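Local coordinates for protein orotidine-5-phosphate decarboxylase/orotate phosphoribosyltransferase, putative (Ompdcase-oprtase, putative) (Leishmania infantum, PDB 3QW3) that probably catalyses, through this decarboxylase domain of a bifunctional UMP synthase, the conversion of orotidine 5'-phosphate to UMP and carbon dioxide, at residues Asn167-Thr179 and Val187-Ile201. Sequence-based numbering, arbitrary orientation.
Sequences NVNGNVGLVVGAT and VRARAPTLWFLVPGI
Leu174 O is gripped by the backbone N of Leu197 at 2.8 Å and, more weakly, by the CA-H of Phe196, whose CA lies 3.2 Å from the same oxygen. Leu174 N in turn donates to Trp195 O, so Leu174 bonds to the residues on either side of Phe196, the register of a parallel pair; Val176 N continues it to Leu197 O, and the short axes of strands 172-176 and 196-198 lie at 26°. At the start of this pairing a water spans the gap, donating to Val172 O and accepting from Trp195 N; past its end, a longer bond of 3.3 Å joins Ala178 N to Pro199 O.

On the helix-facing side, Val176 CG2 sits over one face of the Phe196 ring as a CH-pi contact, 4.1 Å from the centroid. The opposite face is covered by the guanidinium of Arg188, with NH2 3.5 Å above the ring plane, so the phenyl is sandwiched between a methyl and a flat cation. Arg188 is itself anchored end-on: NH1 and NH2 both donate to Leu194 O, which lies in the guanidinium plane, and NH1 also reaches Ala191 O. These bonds tie helix 181-190 to the loop that follows it, ahead of strand 196-198. With CG anti to the carbonyl carbon (chi1 -67°) and CD1 extended away from CA (chi2 170°), Leu174 puts CD1 between Val187 CG1, at 3.7 Å, and Leu194 CD1, while Val187 and Val176 meet tip to tip. Helix 154-163 adds Ala162 against Leu174.

Val175 and Leu197 point to the other face of the sheet, where both touch Phe131 of strand 129-135. Strand 172-176, helix 181-190 and strand 196-198 thus form a beta-alpha-beta crossover unit of the TIM barrel that characterises OMP decarboxylases.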
ATOM      1  N   ASN A 167     -11.004  11.415 -11.780  1.00 22.79           N
ATOM      2  CA  ASN A 167     -11.885  10.502 -12.512  1.00 22.95           C
ATOM      3  C   ASN A 167     -11.956  10.735 -14.026  1.00 23.37           C
ATOM      4  O   ASN A 167     -13.014  10.574 -14.644  1.00 22.84           O
ATOM      5  CB  ASN A 167     -13.289  10.502 -11.890  1.00 22.70           C
ATOM      6  CG  ASN A 167     -14.089   9.269 -12.253  1.00 22.88           C
ATOM      7  OD1 ASN A 167     -13.530   8.185 -12.438  1.00 23.64           O
ATOM      8  ND2 ASN A 167     -15.410   9.424 -12.353  1.00 22.97           N
ATOM      9  N   VAL A 168     -10.816  11.089 -14.616  1.00 24.12           N
ATOM     10  CA  VAL A 168     -10.727  11.342 -16.055  1.00 25.03           C
ATOM     11  C   VAL A 168     -11.168  10.127 -16.881  1.00 25.20           C
ATOM     12  O   VAL A 168     -11.814  10.275 -17.923  1.00 25.49           O
ATOM     13  CB  VAL A 168      -9.303  11.812 -16.456  1.00 25.16           C
ATOM     14  CG1 VAL A 168      -9.182  12.013 -17.965  1.00 26.36           C
ATOM     15  CG2 VAL A 168      -8.952  13.100 -15.731  1.00 25.43           C
ATOM     16  N   ASN A 169     -10.843   8.926 -16.409  1.00 25.09           N
ATOM     17  CA  ASN A 169     -11.204   7.711 -17.138  1.00 25.05           C
ATOM     18  C   ASN A 169     -12.506   7.042 -16.692  1.00 24.54           C
ATOM     19  O   ASN A 169     -12.856   5.970 -17.186  1.00 24.79           O
ATOM     20  CB  ASN A 169     -10.040   6.709 -17.143  1.00 25.59           C
ATOM     21  CG  ASN A 169      -8.990   7.046 -18.181  1.00 27.26           C
ATOM     22  OD1 ASN A 169      -9.280   7.715 -19.179  1.00 28.44           O
ATOM     23  ND2 ASN A 169      -7.761   6.581 -17.958  1.00 28.24           N
ATOM     24  N   GLY A 170     -13.218   7.678 -15.764  1.00 23.92           N
ATOM     25  CA  GLY A 170     -14.509   7.171 -15.290  1.00 23.01           C
ATOM     26  C   GLY A 170     -14.385   5.827 -14.596  1.00 22.10           C
ATOM     27  O   GLY A 170     -15.334   5.038 -14.574  1.00 22.45           O
ATOM     28  N   ASN A 171     -13.207   5.574 -14.028  1.00 20.84           N
ATOM     29  CA  ASN A 171     -12.896   4.273 -13.436  1.00 19.89           C
ATOM     30  C   ASN A 171     -12.463   4.336 -11.976  1.00 19.44           C
ATOM     31  O   ASN A 171     -11.909   3.367 -11.449  1.00 19.02           O
ATOM     32  CB  ASN A 171     -11.861   3.519 -14.286  1.00 19.90           C
ATOM     33  CG  ASN A 171     -10.509   4.240 -14.388  1.00 19.00           C
ATOM     34  OD1 ASN A 171      -9.548   3.679 -14.913  1.00 22.06           O
ATOM     35  ND2 ASN A 171     -10.433   5.469 -13.899  1.00 18.07           N
ATOM     36  N   VAL A 172     -12.716   5.476 -11.339  1.00 18.87           N
ATOM     37  CA  VAL A 172     -12.369   5.672  -9.933  1.00 18.60           C
ATOM     38  C   VAL A 172     -13.561   5.364  -9.031  1.00 18.16           C
ATOM     39  O   VAL A 172     -14.695   5.775  -9.308  1.00 18.28           O
ATOM     40  CB  VAL A 172     -11.858   7.112  -9.671  1.00 18.64           C
ATOM     41  CG1 VAL A 172     -11.418   7.294  -8.211  1.00 19.58           C
ATOM     42  CG2 VAL A 172     -10.709   7.420 -10.613  1.00 19.46           C
ATOM     43  N   GLY A 173     -13.284   4.626  -7.961  1.00 17.27           N
ATOM     44  CA  GLY A 173     -14.247   4.357  -6.905  1.00 16.45           C
ATOM     45  C   GLY A 173     -13.608   4.709  -5.574  1.00 16.00           C
ATOM     46  O   GLY A 173     -12.437   5.095  -5.523  1.00 15.72           O
ATOM     47  N   LEU A 174     -14.373   4.583  -4.499  1.00 15.24           N
ATOM     48  CA  LEU A 174     -13.885   4.893  -3.162  1.00 15.08           C
ATOM     49  C   LEU A 174     -14.146   3.750  -2.202  1.00 15.19           C
ATOM     50  O   LEU A 174     -15.171   3.080  -2.305  1.00 15.65           O
ATOM     51  CB  LEU A 174     -14.572   6.147  -2.625  1.00 14.80           C
ATOM     52  CG  LEU A 174     -14.256   7.462  -3.337  1.00 15.45           C
ATOM     53  CD1 LEU A 174     -15.202   8.543  -2.854  1.00 15.20           C
ATOM     54  CD2 LEU A 174     -12.821   7.865  -3.076  1.00 16.13           C
ATOM     55  N   VAL A 175     -13.224   3.537  -1.262  1.00 14.94           N
ATOM     56  CA  VAL A 175     -13.454   2.597  -0.161  1.00 14.96           C
ATOM     57  C   VAL A 175     -14.015   3.388   1.018  1.00 15.72           C
ATOM     58  O   VAL A 175     -13.363   4.306   1.518  1.00 15.47           O
ATOM     59  CB  VAL A 175     -12.163   1.837   0.261  1.00 14.74           C
ATOM     60  CG1 VAL A 175     -12.480   0.831   1.388  1.00 15.01           C
ATOM     61  CG2 VAL A 175     -11.557   1.119  -0.941  1.00 14.40           C
ATOM     62  N   VAL A 176     -15.229   3.038   1.441  1.00 16.29           N
ATOM     63  CA  VAL A 176     -15.945   3.770   2.489  1.00 17.62           C
ATOM     64  C   VAL A 176     -16.621   2.758   3.410  1.00 18.84           C
ATOM     65  O   VAL A 176     -17.484   1.994   2.965  1.00 18.63           O
ATOM     66  CB  VAL A 176     -17.026   4.740   1.908  1.00 17.54           C
ATOM     67  CG1 VAL A 176     -17.532   5.698   2.990  1.00 18.43           C
ATOM     68  CG2 VAL A 176     -16.489   5.537   0.722  1.00 18.21           C
ATOM     69  N   GLY A 177     -16.236   2.773   4.683  1.00 20.28           N
ATOM     70  CA  GLY A 177     -16.747   1.826   5.678  1.00 22.49           C
ATOM     71  C   GLY A 177     -18.234   1.962   5.962  1.00 24.40           C
ATOM     72  O   GLY A 177     -18.815   3.027   5.764  1.00 24.71           O
ATOM     73  N   ALA A 178     -18.846   0.874   6.425  1.00 26.06           N
ATOM     74  CA  ALA A 178     -20.280   0.848   6.735  1.00 27.94           C
ATOM     75  C   ALA A 178     -20.608   1.291   8.169  1.00 29.12           C
ATOM     76  O   ALA A 178     -21.756   1.633   8.464  1.00 29.77           O
ATOM     77  CB  ALA A 178     -20.851  -0.545   6.467  1.00 27.95           C
ATOM     78  N   THR A 179     -19.599   1.303   9.040  1.00 30.39           N
ATOM     79  CA  THR A 179     -19.800   1.507  10.486  1.00 31.56           C
ATOM     80  C   THR A 179     -20.241   2.921  10.880  1.00 31.84           C
ATOM     81  O   THR A 179     -20.820   3.115  11.957  1.00 32.26           O
ATOM     82  CB  THR A 179     -18.545   1.083  11.302  1.00 31.67           C
ATOM     83  OG1 THR A 179     -18.079  -0.188  10.835  1.00 33.00           O
ATOM     84  CG2 THR A 179     -18.859   0.969  12.795  1.00 32.41           C
ATOM     85  N   VAL A 187     -19.607  11.470   2.241  1.00 21.52           N
ATOM     86  CA  VAL A 187     -18.858  11.061   1.058  1.00 21.00           C
ATOM     87  C   VAL A 187     -19.756  11.060  -0.186  1.00 20.90           C
ATOM     88  O   VAL A 187     -19.365  11.560  -1.244  1.00 20.62           O
ATOM     89  CB  VAL A 187     -18.153   9.700   1.276  1.00 20.77           C
ATOM     90  CG1 VAL A 187     -17.419   9.267   0.025  1.00 20.89           C
ATOM     91  CG2 VAL A 187     -17.189   9.804   2.449  1.00 20.61           C
ATOM     92  N   ARG A 188     -20.967  10.524  -0.051  1.00 20.63           N
ATOM     93  CA  ARG A 188     -21.920  10.535  -1.162  1.00 21.04           C
ATOM     94  C   ARG A 188     -22.286  11.961  -1.617  1.00 21.37           C
ATOM     95  O   ARG A 188     -22.528  12.196  -2.802  1.00 21.61           O
ATOM     96  CB  ARG A 188     -23.170   9.716  -0.812  1.00 21.14           C
ATOM     97  CG  ARG A 188     -24.189   9.568  -1.951  1.00 20.59           C
ATOM     98  CD  ARG A 188     -23.546   9.103  -3.254  1.00 19.56           C
ATOM     99  NE  ARG A 188     -23.281   7.669  -3.274  1.00 18.51           N
ATOM    100  CZ  ARG A 188     -22.412   7.073  -4.085  1.00 18.36           C
ATOM    101  NH1 ARG A 188     -21.688   7.785  -4.941  1.00 18.12           N
ATOM    102  NH2 ARG A 188     -22.262   5.759  -4.031  1.00 16.56           N
ATOM    103  N   ALA A 189     -22.302  12.903  -0.679  1.00 21.92           N
ATOM    104  CA  ALA A 189     -22.557  14.308  -1.000  1.00 22.67           C
ATOM    105  C   ALA A 189     -21.412  14.927  -1.807  1.00 23.01           C
ATOM    106  O   ALA A 189     -21.652  15.739  -2.703  1.00 23.15           O
ATOM    107  CB  ALA A 189     -22.812  15.109   0.260  1.00 22.81           C
ATOM    108  N   ARG A 190     -20.176  14.538  -1.485  1.00 23.06           N
ATOM    109  CA  ARG A 190     -18.985  15.032  -2.194  1.00 23.30           C
ATOM    110  C   ARG A 190     -18.750  14.296  -3.506  1.00 22.98           C
ATOM    111  O   ARG A 190     -18.179  14.855  -4.447  1.00 23.16           O
ATOM    112  CB  ARG A 190     -17.732  14.909  -1.316  1.00 23.45           C
ATOM    113  CG  ARG A 190     -17.789  15.680  -0.008  1.00 25.85           C
ATOM    114  CD  ARG A 190     -17.871  17.188  -0.235  1.00 29.10           C
ATOM    115  NE  ARG A 190     -18.004  17.913   1.027  1.00 32.13           N
ATOM    116  CZ  ARG A 190     -17.810  19.223   1.176  1.00 33.32           C
ATOM    117  NH1 ARG A 190     -17.459  19.976   0.139  1.00 34.73           N
ATOM    118  NH2 ARG A 190     -17.960  19.784   2.370  1.00 33.47           N
ATOM    119  N   ALA A 191     -19.190  13.041  -3.557  1.00 22.38           N
ATOM    120  CA  ALA A 191     -18.982  12.183  -4.713  1.00 21.95           C
ATOM    121  C   ALA A 191     -20.290  11.495  -5.095  1.00 21.95           C
ATOM    122  O   ALA A 191     -20.515  10.344  -4.731  1.00 21.54           O
ATOM    123  CB  ALA A 191     -17.886  11.146  -4.425  1.00 21.84           C
ATOM    124  N   PRO A 192     -21.155  12.202  -5.843  1.00 22.02           N
ATOM    125  CA  PRO A 192     -22.490  11.686  -6.166  1.00 22.06           C
ATOM    126  C   PRO A 192     -22.546  10.497  -7.134  1.00 21.85           C
ATOM    127  O   PRO A 192     -23.550   9.776  -7.151  1.00 22.24           O
ATOM    128  CB  PRO A 192     -23.196  12.910  -6.780  1.00 22.24           C
ATOM    129  CG  PRO A 192     -22.406  14.091  -6.315  1.00 22.50           C
ATOM    130  CD  PRO A 192     -20.991  13.594  -6.303  1.00 22.31           C
ATOM    131  N   THR A 193     -21.505  10.284  -7.937  1.00 21.11           N
ATOM    132  CA  THR A 193     -21.569   9.248  -8.978  1.00 20.56           C
ATOM    133  C   THR A 193     -20.668   8.027  -8.762  1.00 19.83           C
ATOM    134  O   THR A 193     -20.870   6.989  -9.397  1.00 19.93           O
ATOM    135  CB  THR A 193     -21.301   9.810 -10.404  1.00 20.95           C
ATOM    136  OG1 THR A 193     -19.918  10.167 -10.536  1.00 21.84           O
ATOM    137  CG2 THR A 193     -22.181  11.013 -10.702  1.00 21.12           C
ATOM    138  N   LEU A 194     -19.670   8.141  -7.888  1.00 18.87           N
ATOM    139  CA  LEU A 194     -18.683   7.069  -7.766  1.00 18.04           C
ATOM    140  C   LEU A 194     -19.233   5.829  -7.077  1.00 17.55           C
ATOM    141  O   LEU A 194     -20.057   5.933  -6.184  1.00 17.78           O
ATOM    142  CB  LEU A 194     -17.437   7.549  -7.019  1.00 17.73           C
ATOM    143  CG  LEU A 194     -16.721   8.775  -7.584  1.00 17.72           C
ATOM    144  CD1 LEU A 194     -15.408   8.954  -6.852  1.00 16.69           C
ATOM    145  CD2 LEU A 194     -16.488   8.664  -9.090  1.00 18.83           C
ATOM    146  N   TRP A 195     -18.757   4.663  -7.499  1.00 17.34           N
ATOM    147  CA  TRP A 195     -19.033   3.429  -6.770  1.00 17.23           C
ATOM    148  C   TRP A 195     -18.248   3.431  -5.472  1.00 17.12           C
ATOM    149  O   TRP A 195     -17.083   3.854  -5.446  1.00 17.13           O
ATOM    150  CB  TRP A 195     -18.633   2.213  -7.597  1.00 17.34           C
ATOM    151  CG  TRP A 195     -19.696   1.776  -8.539  1.00 18.28           C
ATOM    152  CD1 TRP A 195     -19.946   2.266  -9.791  1.00 19.41           C
ATOM    153  CD2 TRP A 195     -20.670   0.756  -8.301  1.00 17.57           C
ATOM    154  NE1 TRP A 195     -21.014   1.600 -10.355  1.00 19.16           N
ATOM    155  CE2 TRP A 195     -21.478   0.671  -9.458  1.00 18.63           C
ATOM    156  CE3 TRP A 195     -20.936  -0.100  -7.222  1.00 18.02           C
ATOM    157  CZ2 TRP A 195     -22.539  -0.235  -9.563  1.00 17.95           C
ATOM    158  CZ3 TRP A 195     -21.997  -1.002  -7.328  1.00 18.15           C
ATOM    159  CH2 TRP A 195     -22.783  -1.057  -8.494  1.00 17.39           C
ATOM    160  N   PHE A 196     -18.889   2.975  -4.400  1.00 16.67           N
ATOM    161  CA  PHE A 196     -18.200   2.778  -3.125  1.00 16.45           C
ATOM    162  C   PHE A 196     -18.025   1.284  -2.894  1.00 16.57           C
ATOM    163  O   PHE A 196     -18.964   0.499  -3.100  1.00 17.05           O
ATOM    164  CB  PHE A 196     -18.987   3.347  -1.932  1.00 15.80           C
ATOM    165  CG  PHE A 196     -19.252   4.834  -1.973  1.00 16.13           C
ATOM    166  CD1 PHE A 196     -18.667   5.677  -2.919  1.00 14.94           C
ATOM    167  CD2 PHE A 196     -20.076   5.399  -0.999  1.00 16.16           C
ATOM    168  CE1 PHE A 196     -18.947   7.052  -2.912  1.00 15.99           C
ATOM    169  CE2 PHE A 196     -20.348   6.769  -0.983  1.00 16.34           C
ATOM    170  CZ  PHE A 196     -19.782   7.589  -1.943  1.00 16.08           C
ATOM    171  N   LEU A 197     -16.831   0.890  -2.470  1.00 16.27           N
ATOM    172  CA  LEU A 197     -16.612  -0.453  -1.952  1.00 16.79           C
ATOM    173  C   LEU A 197     -16.764  -0.317  -0.451  1.00 17.33           C
ATOM    174  O   LEU A 197     -16.046   0.458   0.181  1.00 16.38           O
ATOM    175  CB  LEU A 197     -15.219  -0.967  -2.331  1.00 16.55           C
ATOM    176  CG  LEU A 197     -14.769  -2.314  -1.755  1.00 16.57           C
ATOM    177  CD1 LEU A 197     -15.661  -3.477  -2.193  1.00 16.48           C
ATOM    178  CD2 LEU A 197     -13.312  -2.586  -2.146  1.00 16.71           C
ATOM    179  N   VAL A 198     -17.710  -1.070   0.110  1.00 18.16           N
ATOM    180  CA  VAL A 198     -18.180  -0.848   1.474  1.00 19.91           C
ATOM    181  C   VAL A 198     -17.937  -2.088   2.332  1.00 21.33           C
ATOM    182  O   VAL A 198     -18.743  -3.025   2.315  1.00 21.46           O
ATOM    183  CB  VAL A 198     -19.683  -0.436   1.478  1.00 19.64           C
ATOM    184  CG1 VAL A 198     -20.176  -0.138   2.887  1.00 20.69           C
ATOM    185  CG2 VAL A 198     -19.887   0.779   0.597  1.00 19.84           C
ATOM    186  N   PRO A 199     -16.808  -2.112   3.064  1.00 22.79           N
ATOM    187  CA  PRO A 199     -16.536  -3.251   3.941  1.00 24.32           C
ATOM    188  C   PRO A 199     -17.089  -3.084   5.360  1.00 25.75           C
ATOM    189  O   PRO A 199     -17.354  -1.955   5.800  1.00 26.23           O
ATOM    190  CB  PRO A 199     -15.006  -3.318   3.960  1.00 24.19           C
ATOM    191  CG  PRO A 199     -14.538  -1.919   3.641  1.00 24.16           C
ATOM    192  CD  PRO A 199     -15.687  -1.151   3.033  1.00 22.75           C
ATOM    193  N   GLY A 200     -17.294  -4.213   6.038  1.00 27.29           N
ATOM    194  CA  GLY A 200     -17.608  -4.251   7.473  1.00 29.14           C
ATOM    195  C   GLY A 200     -19.011  -3.901   7.948  1.00 30.30           C
ATOM    196  O   GLY A 200     -19.157  -3.101   8.879  1.00 31.07           O
ATOM    197  N   ILE A 201     -20.039  -4.502   7.346  1.00 31.13           N
ATOM    198  CA  ILE A 201     -21.428  -4.299   7.810  1.00 31.83           C
ATOM    199  C   ILE A 201     -21.720  -4.955   9.166  1.00 32.11           C
ATOM    200  O   ILE A 201     -21.109  -5.962   9.527  1.00 32.54           O
ATOM    201  CB  ILE A 201     -22.505  -4.759   6.782  1.00 31.94           C
ATOM    202  CG1 ILE A 201     -22.202  -6.165   6.242  1.00 32.60           C
ATOM    203  CG2 ILE A 201     -22.657  -3.730   5.657  1.00 32.44           C
ATOM    204  CD1 ILE A 201     -23.439  -6.909   5.754  1.00 32.89           C
TER
HETATM  205  O   HOH W   1     -17.017   4.522  -9.737  1.00 18.54           O